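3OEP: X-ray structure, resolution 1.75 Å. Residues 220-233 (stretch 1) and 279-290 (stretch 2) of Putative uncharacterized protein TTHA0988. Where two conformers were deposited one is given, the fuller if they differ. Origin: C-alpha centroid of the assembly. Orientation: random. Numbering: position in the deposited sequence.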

ATOM      1  N   LEU A 220      24.671   1.358 -16.782  1.00 19.56           N
ATOM      2  CA  LEU A 220      25.836   1.805 -16.023  1.00 19.03           C
ATOM      3  C   LEU A 220      25.928   1.041 -14.699  1.00 17.63           C
ATOM      4  O   LEU A 220      25.598   1.581 -13.634  1.00 15.92           O
ATOM      5  CB  LEU A 220      25.728   3.304 -15.750  1.00 19.40           C
ATOM      6  CG  LEU A 220      25.700   4.232 -16.964  1.00 22.82           C
ATOM      7  CD1 LEU A 220      25.224   5.630 -16.560  1.00 23.69           C
ATOM      8  CD2 LEU A 220      27.070   4.281 -17.621  1.00 27.17           C
ATOM      9  N   PRO A 221      26.378  -0.224 -14.751  1.00 17.82           N
ATOM     10  CA  PRO A 221      26.437  -1.025 -13.529  1.00 17.49           C
ATOM     11  C   PRO A 221      27.213  -0.318 -12.417  1.00 18.59           C
ATOM     12  O   PRO A 221      28.304   0.215 -12.645  1.00 18.19           O
ATOM     13  CB  PRO A 221      27.147  -2.306 -13.980  1.00 19.83           C
ATOM     14  CG  PRO A 221      26.880  -2.392 -15.412  1.00 20.73           C
ATOM     15  CD  PRO A 221      26.824  -0.991 -15.926  1.00 19.10           C
ATOM     16  N   ALA A 222      26.629  -0.306 -11.226  1.00 16.32           N
ATOM     17  CA  ALA A 222      27.121   0.515 -10.128  1.00 16.40           C
ATOM     18  C   ALA A 222      27.502  -0.299  -8.908  1.00 16.06           C
ATOM     19  O   ALA A 222      28.530  -0.035  -8.283  1.00 15.25           O
ATOM     20  CB  ALA A 222      26.070   1.541  -9.749  1.00 16.48           C
ATOM     21  N   LEU A 223      26.653  -1.254  -8.532  1.00 14.72           N
ATOM     22  CA  LEU A 223      26.873  -2.020  -7.312  1.00 14.32           C
ATOM     23  C   LEU A 223      26.242  -3.408  -7.378  1.00 14.72           C
ATOM     24  O   LEU A 223      25.274  -3.643  -8.120  1.00 14.25           O
ATOM     25  CB  LEU A 223      26.367  -1.246  -6.087  1.00 15.51           C
ATOM     26  CG  LEU A 223      24.859  -1.012  -5.993  1.00 17.43           C
ATOM     27  CD1 LEU A 223      24.184  -2.154  -5.241  1.00 20.10           C
ATOM     28  CD2 LEU A 223      24.564   0.330  -5.312  1.00 17.42           C
ATOM     29  N   LEU A 224      26.835  -4.308  -6.604  1.00 12.21           N
ATOM     30  CA  LEU A 224      26.404  -5.689  -6.465  1.00 13.20           C
ATOM     31  C   LEU A 224      25.873  -5.906  -5.065  1.00 14.41           C
ATOM     32  O   LEU A 224      26.522  -5.528  -4.078  1.00 13.40           O
ATOM     33  CB  LEU A 224      27.590  -6.640  -6.682  1.00 13.79           C
ATOM     34  CG  LEU A 224      27.349  -8.124  -6.388  1.00 13.57           C
ATOM     35  CD1 LEU A 224      26.376  -8.761  -7.392  1.00 14.90           C
ATOM     36  CD2 LEU A 224      28.677  -8.870  -6.385  1.00 15.39           C
ATOM     37  N   VAL A 225      24.699  -6.524  -4.981  1.00 14.11           N
ATOM     38  CA  VAL A 225      24.168  -6.989  -3.714  1.00 14.72           C
ATOM     39  C   VAL A 225      24.806  -8.344  -3.426  1.00 15.14           C
ATOM     40  O   VAL A 225      24.474  -9.348  -4.063  1.00 16.39           O
ATOM     41  CB  VAL A 225      22.635  -7.143  -3.755  1.00 13.72           C
ATOM     42  CG1 VAL A 225      22.113  -7.596  -2.379  1.00 13.31           C
ATOM     43  CG2 VAL A 225      21.983  -5.842  -4.209  1.00 15.68           C
ATOM     44  N   GLU A 226      25.754  -8.368  -2.497  1.00 16.20           N
ATOM     45  CA  GLU A 226      26.417  -9.614  -2.120  1.00 17.02           C
ATOM     46  C   GLU A 226      25.530 -10.435  -1.195  1.00 18.12           C
ATOM     47  O   GLU A 226      25.416 -11.658  -1.357  1.00 18.70           O
ATOM     48  CB  GLU A 226      27.764  -9.339  -1.464  1.00 18.59           C
ATOM     49  CG  GLU A 226      28.783  -8.732  -2.433  1.00 20.02           C
ATOM     50  CD  GLU A 226      30.196  -9.231  -2.205  1.00 22.64           C
ATOM     51  OE1 GLU A 226      30.368 -10.425  -1.879  1.00 27.34           O
ATOM     52  OE2 GLU A 226      31.143  -8.440  -2.382  1.00 18.37           O
ATOM     53  N   GLU A 227      24.918  -9.751  -0.230  0.50 16.91           N
ATOM     54  CA  GLU A 227      23.971 -10.353   0.701  0.50 16.94           C
ATOM     55  C   GLU A 227      22.803  -9.384   0.882  0.50 16.75           C
ATOM     56  O   GLU A 227      23.018  -8.183   1.041  0.50 15.83           O
ATOM     57  CB  GLU A 227      24.647 -10.619   2.051  0.50 17.66           C
ATOM     58  CG  GLU A 227      26.034 -11.246   1.935  0.50 19.75           C
ATOM     59  CD  GLU A 227      26.705 -11.465   3.278  0.50 23.87           C
ATOM     60  OE1 GLU A 227      25.991 -11.702   4.273  0.50 25.85           O
ATOM     61  OE2 GLU A 227      27.953 -11.407   3.335  0.50 27.44           O
ATOM     62  N   PRO A 228      21.561  -9.892   0.840  1.00 17.13           N
ATOM     63  CA  PRO A 228      20.432  -9.015   1.100  1.00 18.71           C
ATOM     64  C   PRO A 228      20.265  -8.768   2.591  1.00 18.42           C
ATOM     65  O   PRO A 228      20.715  -9.569   3.411  1.00 19.58           O
ATOM     66  CB  PRO A 228      19.247  -9.821   0.575  1.00 18.74           C
ATOM     67  CG  PRO A 228      19.638 -11.213   0.797  1.00 20.17           C
ATOM     68  CD  PRO A 228      21.112 -11.251   0.493  1.00 19.45           C
ATOM     69  N   GLY A 229      19.645  -7.649   2.927  1.00 19.96           N
ATOM     70  CA  GLY A 229      19.160  -7.422   4.277  1.00 19.99           C
ATOM     71  C   GLY A 229      17.784  -8.050   4.416  1.00 21.53           C
ATOM     72  O   GLY A 229      17.348  -8.836   3.564  1.00 24.33           O
ATOM     73  N   LEU A 230      17.084  -7.685   5.481  1.00 21.34           N
ATOM     74  CA  LEU A 230      15.749  -8.224   5.752  1.00 22.09           C
ATOM     75  C   LEU A 230      14.757  -7.914   4.625  1.00 22.60           C
ATOM     76  O   LEU A 230      14.028  -8.801   4.168  1.00 23.65           O
ATOM     77  CB  LEU A 230      15.230  -7.661   7.074  1.00 23.59           C
ATOM     78  CG  LEU A 230      13.825  -8.062   7.528  1.00 25.96           C
ATOM     79  CD1 LEU A 230      13.724  -9.566   7.686  1.00 28.99           C
ATOM     80  CD2 LEU A 230      13.479  -7.352   8.829  1.00 29.95           C
ATOM     81  N   MET A 231      14.724  -6.655   4.197  1.00 20.45           N
ATOM     82  CA  MET A 231      13.818  -6.215   3.133  1.00 20.90           C
ATOM     83  C   MET A 231      14.333  -4.924   2.498  1.00 18.92           C
ATOM     84  O   MET A 231      13.882  -3.818   2.820  1.00 21.27           O
ATOM     85  CB  MET A 231      12.384  -6.042   3.657  1.00 23.86           C
ATOM     86  CG  MET A 231      11.335  -6.067   2.541  1.00 26.09           C
ATOM     87  SD  MET A 231       9.651  -5.713   3.089  1.00 36.63           S
ATOM     88  CE  MET A 231       9.396  -7.026   4.282  1.00 37.37           C
ATOM     89  N   ASP A 232      15.293  -5.082   1.589  1.00 15.45           N
ATOM     90  CA  ASP A 232      15.897  -3.947   0.895  1.00 15.89           C
ATOM     91  C   ASP A 232      15.049  -3.642  -0.326  1.00 14.85           C
ATOM     92  O   ASP A 232      14.802  -4.531  -1.142  1.00 15.33           O
ATOM     93  CB  ASP A 232      17.326  -4.270   0.435  1.00 15.95           C
ATOM     94  CG  ASP A 232      18.130  -5.021   1.473  1.00 20.90           C
ATOM     95  OD1 ASP A 232      18.680  -6.088   1.116  1.00 26.12           O
ATOM     96  OD2 ASP A 232      18.226  -4.558   2.634  1.00 22.59           O
ATOM     97  N   LEU A 233      14.606  -2.394  -0.452  1.00 13.94           N
ATOM     98  CA  LEU A 233      13.716  -1.990  -1.528  1.00 14.15           C
ATOM     99  C   LEU A 233      14.297  -0.793  -2.257  1.00 14.97           C
ATOM    100  O   LEU A 233      14.765   0.145  -1.620  1.00 16.23           O
ATOM    101  CB  LEU A 233      12.350  -1.599  -0.966  1.00 13.52           C
ATOM    102  CG  LEU A 233      11.565  -2.651  -0.184  1.00 13.76           C
ATOM    103  CD1 LEU A 233      10.287  -2.034   0.398  1.00 17.28           C
ATOM    104  CD2 LEU A 233      11.226  -3.832  -1.083  1.00 16.59           C
ATOM    105  N   LYS A 279      17.909  -4.956   9.303  1.00 17.22           N
ATOM    106  CA  LYS A 279      19.187  -5.503   8.882  1.00 16.42           C
ATOM    107  C   LYS A 279      19.459  -5.044   7.457  1.00 15.98           C
ATOM    108  O   LYS A 279      18.624  -5.230   6.573  1.00 15.31           O
ATOM    109  CB  LYS A 279      19.171  -7.028   8.936  1.00 17.30           C
ATOM    110  CG  LYS A 279      20.500  -7.681   8.604  1.00 19.18           C
ATOM    111  CD  LYS A 279      20.413  -9.190   8.675  1.00 25.01           C
ATOM    112  CE  LYS A 279      21.722  -9.835   8.251  1.00 26.78           C
ATOM    113  NZ  LYS A 279      21.647 -11.321   8.293  1.00 28.23           N
ATOM    114  N   GLY A 280      20.630  -4.452   7.259  1.00 16.21           N
ATOM    115  CA  GLY A 280      21.014  -3.910   5.971  1.00 16.04           C
ATOM    116  C   GLY A 280      21.715  -4.927   5.091  1.00 15.61           C
ATOM    117  O   GLY A 280      22.142  -5.983   5.565  1.00 15.11           O
ATOM    118  N   PRO A 281      21.845  -4.604   3.798  1.00 15.29           N
ATOM    119  CA  PRO A 281      22.536  -5.460   2.854  1.00 15.10           C
ATOM    120  C   PRO A 281      24.044  -5.316   2.949  1.00 14.98           C
ATOM    121  O   PRO A 281      24.547  -4.399   3.598  1.00 16.05           O
ATOM    122  CB  PRO A 281      22.043  -4.947   1.501  1.00 15.18           C
ATOM    123  CG  PRO A 281      21.789  -3.514   1.724  1.00 16.01           C
ATOM    124  CD  PRO A 281      21.307  -3.395   3.150  1.00 14.51           C
ATOM    125  N   VAL A 282      24.741  -6.239   2.303  1.00 14.16           N
ATOM    126  CA  VAL A 282      26.172  -6.127   2.072  1.00 14.46           C
ATOM    127  C   VAL A 282      26.342  -5.832   0.583  1.00 13.94           C
ATOM    128  O   VAL A 282      25.931  -6.632  -0.259  1.00 13.96           O
ATOM    129  CB  VAL A 282      26.900  -7.425   2.450  1.00 15.95           C
ATOM    130  CG1 VAL A 282      28.402  -7.300   2.182  1.00 16.25           C
ATOM    131  CG2 VAL A 282      26.629  -7.785   3.921  1.00 15.81           C
ATOM    132  N   LEU A 283      26.936  -4.683   0.271  1.00 12.51           N
ATOM    133  CA  LEU A 283      26.997  -4.178  -1.100  1.00 12.77           C
ATOM    134  C   LEU A 283      28.440  -3.922  -1.504  1.00 12.50           C
ATOM    135  O   LEU A 283      29.235  -3.444  -0.701  1.00 13.58           O
ATOM    136  CB  LEU A 283      26.234  -2.852  -1.215  1.00 12.33           C
ATOM    137  CG  LEU A 283      24.800  -2.811  -0.711  1.00 13.86           C
ATOM    138  CD1 LEU A 283      24.253  -1.383  -0.753  1.00 12.29           C
ATOM    139  CD2 LEU A 283      23.924  -3.782  -1.523  1.00 12.18           C
ATOM    140  N   THR A 284      28.770  -4.203  -2.759  1.00 13.33           N
ATOM    141  CA  THR A 284      30.108  -3.899  -3.266  1.00 13.59           C
ATOM    142  C   THR A 284      30.016  -3.042  -4.530  1.00 13.33           C
ATOM    143  O   THR A 284      29.258  -3.357  -5.450  1.00 13.47           O
ATOM    144  CB  THR A 284      30.906  -5.188  -3.509  1.00 14.36           C
ATOM    145  OG1 THR A 284      30.984  -5.917  -2.279  1.00 15.17           O
ATOM    146  CG2 THR A 284      32.325  -4.873  -4.003  1.00 14.08           C
ATOM    147  N   ALA A 285      30.773  -1.948  -4.548  1.00 12.76           N
ATOM    148  CA  ALA A 285      30.798  -1.032  -5.681  1.00 13.44           C
ATOM    149  C   ALA A 285      31.464  -1.695  -6.886  1.00 14.28           C
ATOM    150  O   ALA A 285      32.469  -2.389  -6.743  1.00 14.72           O
ATOM    151  CB  ALA A 285      31.537   0.261  -5.307  1.00 12.09           C
ATOM    152  N   LEU A 286      30.888  -1.483  -8.067  1.00 13.92           N
ATOM    153  CA  LEU A 286      31.456  -1.981  -9.326  1.00 14.94           C
ATOM    154  C   LEU A 286      32.139  -0.867 -10.125  1.00 15.08           C
ATOM    155  O   LEU A 286      32.766  -1.116 -11.164  1.00 16.32           O
ATOM    156  CB  LEU A 286      30.355  -2.627 -10.164  1.00 15.18           C
ATOM    157  CG  LEU A 286      29.631  -3.786  -9.477  1.00 14.72           C
ATOM    158  CD1 LEU A 286      28.541  -4.332 -10.384  1.00 16.72           C
ATOM    159  CD2 LEU A 286      30.623  -4.903  -9.071  1.00 15.47           C
ATOM    160  N   ARG A 287      32.019   0.358  -9.631  1.00 13.99           N
ATOM    161  CA  ARG A 287      32.716   1.518 -10.174  1.00 15.91           C
ATOM    162  C   ARG A 287      32.906   2.466  -8.998  1.00 15.54           C
ATOM    163  O   ARG A 287      32.307   2.259  -7.948  1.00 14.88           O
ATOM    164  CB  ARG A 287      31.881   2.192 -11.262  1.00 16.04           C
ATOM    165  CG  ARG A 287      30.522   2.701 -10.777  1.00 16.78           C
ATOM    166  CD  ARG A 287      29.674   3.254 -11.920  1.00 18.79           C
ATOM    167  NE  ARG A 287      30.185   4.540 -12.396  1.00 22.39           N
ATOM    168  CZ  ARG A 287      30.598   4.816 -13.639  1.00 25.63           C
ATOM    169  NH1 ARG A 287      30.560   3.903 -14.609  1.00 24.32           N
ATOM    170  NH2 ARG A 287      31.047   6.037 -13.919  1.00 24.94           N
ATOM    171  N   ASP A 288      33.726   3.501  -9.162  1.00 16.52           N
ATOM    172  CA  ASP A 288      33.860   4.512  -8.116  1.00 17.34           C
ATOM    173  C   ASP A 288      32.568   5.327  -8.062  1.00 17.69           C
ATOM    174  O   ASP A 288      32.146   5.902  -9.075  1.00 18.54           O
ATOM    175  CB  ASP A 288      35.062   5.433  -8.380  1.00 20.08           C
ATOM    176  CG  ASP A 288      36.405   4.703  -8.329  1.00 25.72           C
ATOM    177  OD1 ASP A 288      36.518   3.642  -7.673  1.00 22.85           O
ATOM    178  OD2 ASP A 288      37.370   5.204  -8.957  1.00 32.39           O
ATOM    179  N   LEU A 289      31.942   5.353  -6.886  1.00 15.81           N
ATOM    180  CA  LEU A 289      30.656   6.011  -6.675  1.00 16.23           C
ATOM    181  C   LEU A 289      30.772   7.088  -5.618  1.00 15.34           C
ATOM    182  O   LEU A 289      31.639   7.021  -4.747  1.00 16.85           O
ATOM    183  CB  LEU A 289      29.612   4.999  -6.173  1.00 14.72           C
ATOM    184  CG  LEU A 289      29.243   3.857  -7.109  1.00 16.05           C
ATOM    185  CD1 LEU A 289      28.450   2.790  -6.363  1.00 18.46           C
ATOM    186  CD2 LEU A 289      28.462   4.385  -8.305  1.00 19.83           C
ATOM    187  N   VAL A 290      29.889   8.077  -5.702  1.00 14.20           N
ATOM    188  CA  VAL A 290      29.620   8.938  -4.574  1.00 13.31           C
ATOM    189  C   VAL A 290      28.223   8.580  -4.101  1.00 12.80           C
ATOM    190  O   VAL A 290      27.262   8.584  -4.880  1.00 14.66           O
ATOM    191  CB  VAL A 290      29.758  10.416  -4.915  1.00 14.44           C
ATOM    192  CG1 VAL A 290      29.297  11.287  -3.745  1.00 16.06           C
ATOM    193  CG2 VAL A 290      31.208  10.721  -5.258  1.00 16.83           C
TER
HETATM  194  O   HOH W   1      29.755   1.208 -14.648  1.00 18.98           O
HETATM  195  O   HOH W   2      23.079  -8.586   5.034  1.00 18.67           O
HETATM  196  O   HOH W   3      16.565  -4.492   4.794  1.00 15.74           O

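Two antiparallel segments of TTHA0988, 220-233 and 279-290, pair through their backbones and bury 930 Å² between them. At Lys-279 the carbonyl O accepts a hydrogen bond from Leu-230 N (3.1 Å) and lies 3.2 Å from Gly-229 CA in a CA-H...O contact. So close an approach depends on Gly-229 having no side chain, since a CB there would fall 2.1 Å from Lys-279 O. Gly-280 joins the other segment through water 2, which donates to Gly-280 O (2.8 Å) and to Pro-228 O (3.0 Å). The ring of Pro-281 packs against a carboxylate, with CD 3.3 Å from Asp-232 OD2, while the other oxygen of that group, Asp-232 OD1, takes a hydrogen bond from Gly-229 N (2.6 Å).

Strand pairing begins at Val-282, whose N donates to Glu-227 O (2.9 Å). Its own O accepts twice, from Glu-226 N (2.8 Å, N-H...O angle 140°) and from Glu-227 N (3.3 Å, 168°). This shared acceptor marks a beta bulge, where the register shifts by one residue between Val-225 and Glu-227 as the chain turns a corner at Glu-226. On the sheet face that Val-282 shares with Glu-227, its CG2 lies 3.7 Å from Glu-227 CD.

Leu-283 sits on the opposite face, in a non-hydrogen-bonded pair with Val-225. Its CD2 reaches both Val-225 CG2 (3.9 Å) and Leu-223 CD1 (4.1 Å), so one methyl bridges two residues of the facing strand. Thr-284 makes the classic two-bond pair with Leu-224: Leu-224 N to Thr-284 O is 2.8 Å and Thr-284 N to Leu-224 O is 2.9 Å, both nearly straight. Its hydroxyl adds a very short side-chain bond, Thr-284 OG1 donating to Glu-226 OE2 at 2.5 Å, which ties the corner residue back to the strand.

Ala-285 faces Leu-223 with CA atoms 4.4 Å apart; its CA also lies 3.6 Å from Ala-222 O. The last direct backbone bond follows, Leu-286 N to Ala-222 O (2.8 Å, 176°). The Leu-286 side chain points toward the other segment, with CD2 4.2 Å from Leu-224 CB and CD1 4.4 Å from Pro-221 CB. Arg-287 CD touches Pro-221 O at 3.4 Å, and water 1 links that carbonyl (2.7 Å to Pro-221 O) to the guanidinium (2.8 Å to Arg-287 NH1). Beyond Asp-288, which does not touch the other segment, Leu-289 closes the interface, its CD2 4.0 Å from Ala-222 CB and its CD1 3.4 Å from Ala-222 O.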